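Local atomic coordinates of conserved hypothetical protein Pfu-838710-001 (Pyrococcus furiosus, PDB entry 1YEM), a protein that is of unknown function but carries a CYTH domain, a fold whose enzymes typically act on triphosphate-containing substrates, so it probably binds such a compound in its barrel. Residues B[52-57]-B[93-98]. Residues are numbered along the deposited sequence; the frame is centred on the assembly and turned at random.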
loop_
_atom_site.group_PDB
_atom_site.type_symbol
_atom_site.label_atom_id
_atom_site.label_comp_id
_atom_site.label_asym_id
_atom_site.label_seq_id
_atom_site.Cartn_x
_atom_site.Cartn_y
_atom_site.Cartn_z
ATOM N N LEU B 52 6.376 6.187 8.741
ATOM C CA LEU B 52 5.399 5.739 7.774
ATOM C C LEU B 52 5.293 6.799 6.745
ATOM O O LEU B 52 5.012 7.934 7.082
ATOM C CB LEU B 52 4.017 5.534 8.438
ATOM C CG LEU B 52 2.850 5.145 7.504
ATOM C CD1 LEU B 52 3.101 3.785 6.845
ATOM C CD2 LEU B 52 1.530 5.137 8.268
ATOM N N ARG B 53 5.533 6.437 5.490
ATOM C CA ARG B 53 5.415 7.391 4.392
ATOM C C ARG B 53 4.999 6.756 3.081
ATOM O O ARG B 53 5.289 5.579 2.808
ATOM C CB ARG B 53 6.729 8.174 4.175
ATOM C CG ARG B 53 7.878 7.367 3.614
ATOM C CD ARG B 53 8.748 8.176 2.677
ATOM N NE ARG B 53 10.156 7.915 2.959
ATOM C CZ ARG B 53 10.837 6.843 2.563
ATOM N NH1 ARG B 53 10.284 5.908 1.811
ATOM N NH2 ARG B 53 12.097 6.726 2.905
ATOM N N ILE B 54 4.311 7.563 2.279
ATOM C CA ILE B 54 3.972 7.222 0.912
ATOM C C ILE B 54 4.877 8.068 0.029
ATOM O O ILE B 54 4.961 9.278 0.203
ATOM C CB ILE B 54 2.481 7.531 0.577
ATOM C CG1 ILE B 54 1.535 6.901 1.624
ATOM C CG2 ILE B 54 2.123 7.043 -0.813
ATOM C CD1 ILE B 54 1.791 5.450 1.927
ATOM N N ARG B 55 5.556 7.422 -0.902
ATOM C CA ARG B 55 6.453 8.109 -1.803
ATOM C C ARG B 55 5.914 7.992 -3.192
ATOM O O ARG B 55 5.602 6.893 -3.627
ATOM C CB ARG B 55 7.883 7.490 -1.756
ATOM C CG ARG B 55 8.838 7.956 -2.915
ATOM C CD ARG B 55 10.310 7.519 -2.680
ATOM N NE ARG B 55 10.866 8.210 -1.527
ATOM C CZ ARG B 55 11.974 7.867 -0.875
ATOM N NH1 ARG B 55 12.350 8.570 0.195
ATOM N NH2 ARG B 55 12.709 6.858 -1.267
ATOM N N GLY B 56 5.848 9.121 -3.899
ATOM C CA GLY B 56 5.609 9.114 -5.342
ATOM C C GLY B 56 6.856 9.544 -6.095
ATOM O O GLY B 56 7.534 10.455 -5.680
ATOM N N VAL B 57 7.165 8.861 -7.189
ATOM C CA VAL B 57 8.332 9.170 -8.015
ATOM C C VAL B 57 7.836 9.605 -9.405
ATOM O O VAL B 57 7.656 8.772 -10.313
ATOM C CB VAL B 57 9.310 7.960 -8.140
ATOM C CG1 VAL B 57 10.563 8.371 -8.905
ATOM C CG2 VAL B 57 9.696 7.413 -6.767
ATOM N N GLU B 93 -5.285 8.933 0.818
ATOM C CA GLU B 93 -6.702 8.919 1.191
ATOM C C GLU B 93 -7.008 7.834 2.212
ATOM O O GLU B 93 -7.531 8.111 3.295
ATOM C CB GLU B 93 -7.568 8.719 -0.056
ATOM C CG GLU B 93 -9.064 8.864 0.214
ATOM C CD GLU B 93 -9.926 8.589 -0.991
ATOM O OE1 GLU B 93 -9.406 8.530 -2.135
ATOM O OE2 GLU B 93 -11.144 8.437 -0.790
ATOM N N VAL B 94 -6.637 6.602 1.894
ATOM C CA VAL B 94 -6.895 5.508 2.806
ATOM C C VAL B 94 -6.360 5.820 4.203
ATOM O O VAL B 94 -7.072 5.658 5.185
ATOM C CB VAL B 94 -6.342 4.169 2.271
ATOM C CG1 VAL B 94 -6.328 3.087 3.363
ATOM C CG2 VAL B 94 -7.175 3.698 1.085
ATOM N N PHE B 95 -5.117 6.278 4.288
ATOM C CA PHE B 95 -4.489 6.530 5.593
ATOM C C PHE B 95 -5.122 7.696 6.369
ATOM O O PHE B 95 -5.310 7.596 7.573
ATOM C CB PHE B 95 -2.963 6.697 5.452
ATOM C CG PHE B 95 -2.250 5.407 5.447
ATOM C CD1 PHE B 95 -1.860 4.820 4.264
ATOM C CD2 PHE B 95 -2.048 4.724 6.630
ATOM C CE1 PHE B 95 -1.231 3.577 4.264
ATOM C CE2 PHE B 95 -1.425 3.483 6.643
ATOM C CZ PHE B 95 -1.009 2.911 5.460
ATOM N N LYS B 96 -5.448 8.778 5.667
ATOM C CA LYS B 96 -6.255 9.865 6.228
ATOM C C LYS B 96 -7.513 9.266 6.871
ATOM O O LYS B 96 -7.729 9.385 8.094
ATOM C CB LYS B 96 -6.655 10.887 5.121
ATOM C CG LYS B 96 -5.593 11.990 4.785
ATOM C CD LYS B 96 -5.930 13.331 5.470
ATOM C CE LYS B 96 -5.242 14.518 4.814
ATOM N N ARG B 97 -8.320 8.583 6.045
ATOM C CA ARG B 97 -9.566 7.935 6.510
ATOM C C ARG B 97 -9.368 6.886 7.603
ATOM O O ARG B 97 -10.272 6.636 8.376
ATOM C CB ARG B 97 -10.323 7.338 5.333
ATOM C CG ARG B 97 -10.933 8.399 4.456
ATOM C CD ARG B 97 -11.586 7.840 3.217
ATOM N NE ARG B 97 -11.872 8.935 2.285
ATOM C CZ ARG B 97 -12.957 9.708 2.303
ATOM N NH1 ARG B 97 -13.918 9.511 3.188
ATOM N NH2 ARG B 97 -13.081 10.687 1.410
ATOM N N LEU B 98 -8.188 6.289 7.682
ATOM C CA LEU B 98 -7.832 5.483 8.850
ATOM C C LEU B 98 -7.441 6.345 10.088
ATOM O O LEU B 98 -7.049 5.799 11.128
ATOM C CB LEU B 98 -6.689 4.520 8.512
ATOM C CG LEU B 98 -6.996 3.284 7.664
ATOM C CD1 LEU B 98 -5.737 2.440 7.526
ATOM C CD2 LEU B 98 -8.126 2.449 8.265
#
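Phe95, on helix 88-97, is met by Leu52 and Ile54 of strand 50-57, which touch two different parts of its ring. Leu52 extends CG anti to its own backbone N (chi1 176°), and this carries CD2 out to the phenyl group, 3.8 Å from Phe95 CE2. The two side chains approach from opposite directions. Ile54 reaches across with the end of its longer branch and is looser, with CD1 4.3 Å from Phe95 CE1. Both methyls come at the ring obliquely. The contact is small and purely apolar, and no hydrogen bond crosses it. The CA atoms of Ile54 and Phe95 lie 9.7 Å apart, so side chains alone bridge strand and helix.

Two more aromatic rings lie against Phe95. Phe100 meets its ring edge-to-face, and Phe44 on the neighbouring strand 32-44 lies against it with the planes inclined by about 35°.

The strand alternates in character. Leu52 and Ile54 turn to the helix, whereas Arg53 and Arg55 lie on the other side. Their guanidinium groups overlap face on: Arg55 NH1 sits 3.2 Å above the plane of Arg53. Asp41 forms a salt bridge with Arg55 NE, and Tyr43 OH takes a hydrogen bond from Arg53 NE, which probably hold the pair in place. On the helix, Arg97 NE bonds weakly to Glu93 OE2, 3.2 Å away, as part of a salt bridge. Glu93 OE2 also pairs with Tyr79 OH of the second subunit.

A helix thus packs through one phenylalanine on the apolar outer side of a barrel strand, while arginines line the inner side. Such an inward-facing basic lining is characteristic of the CYTH triphosphate tunnel fold.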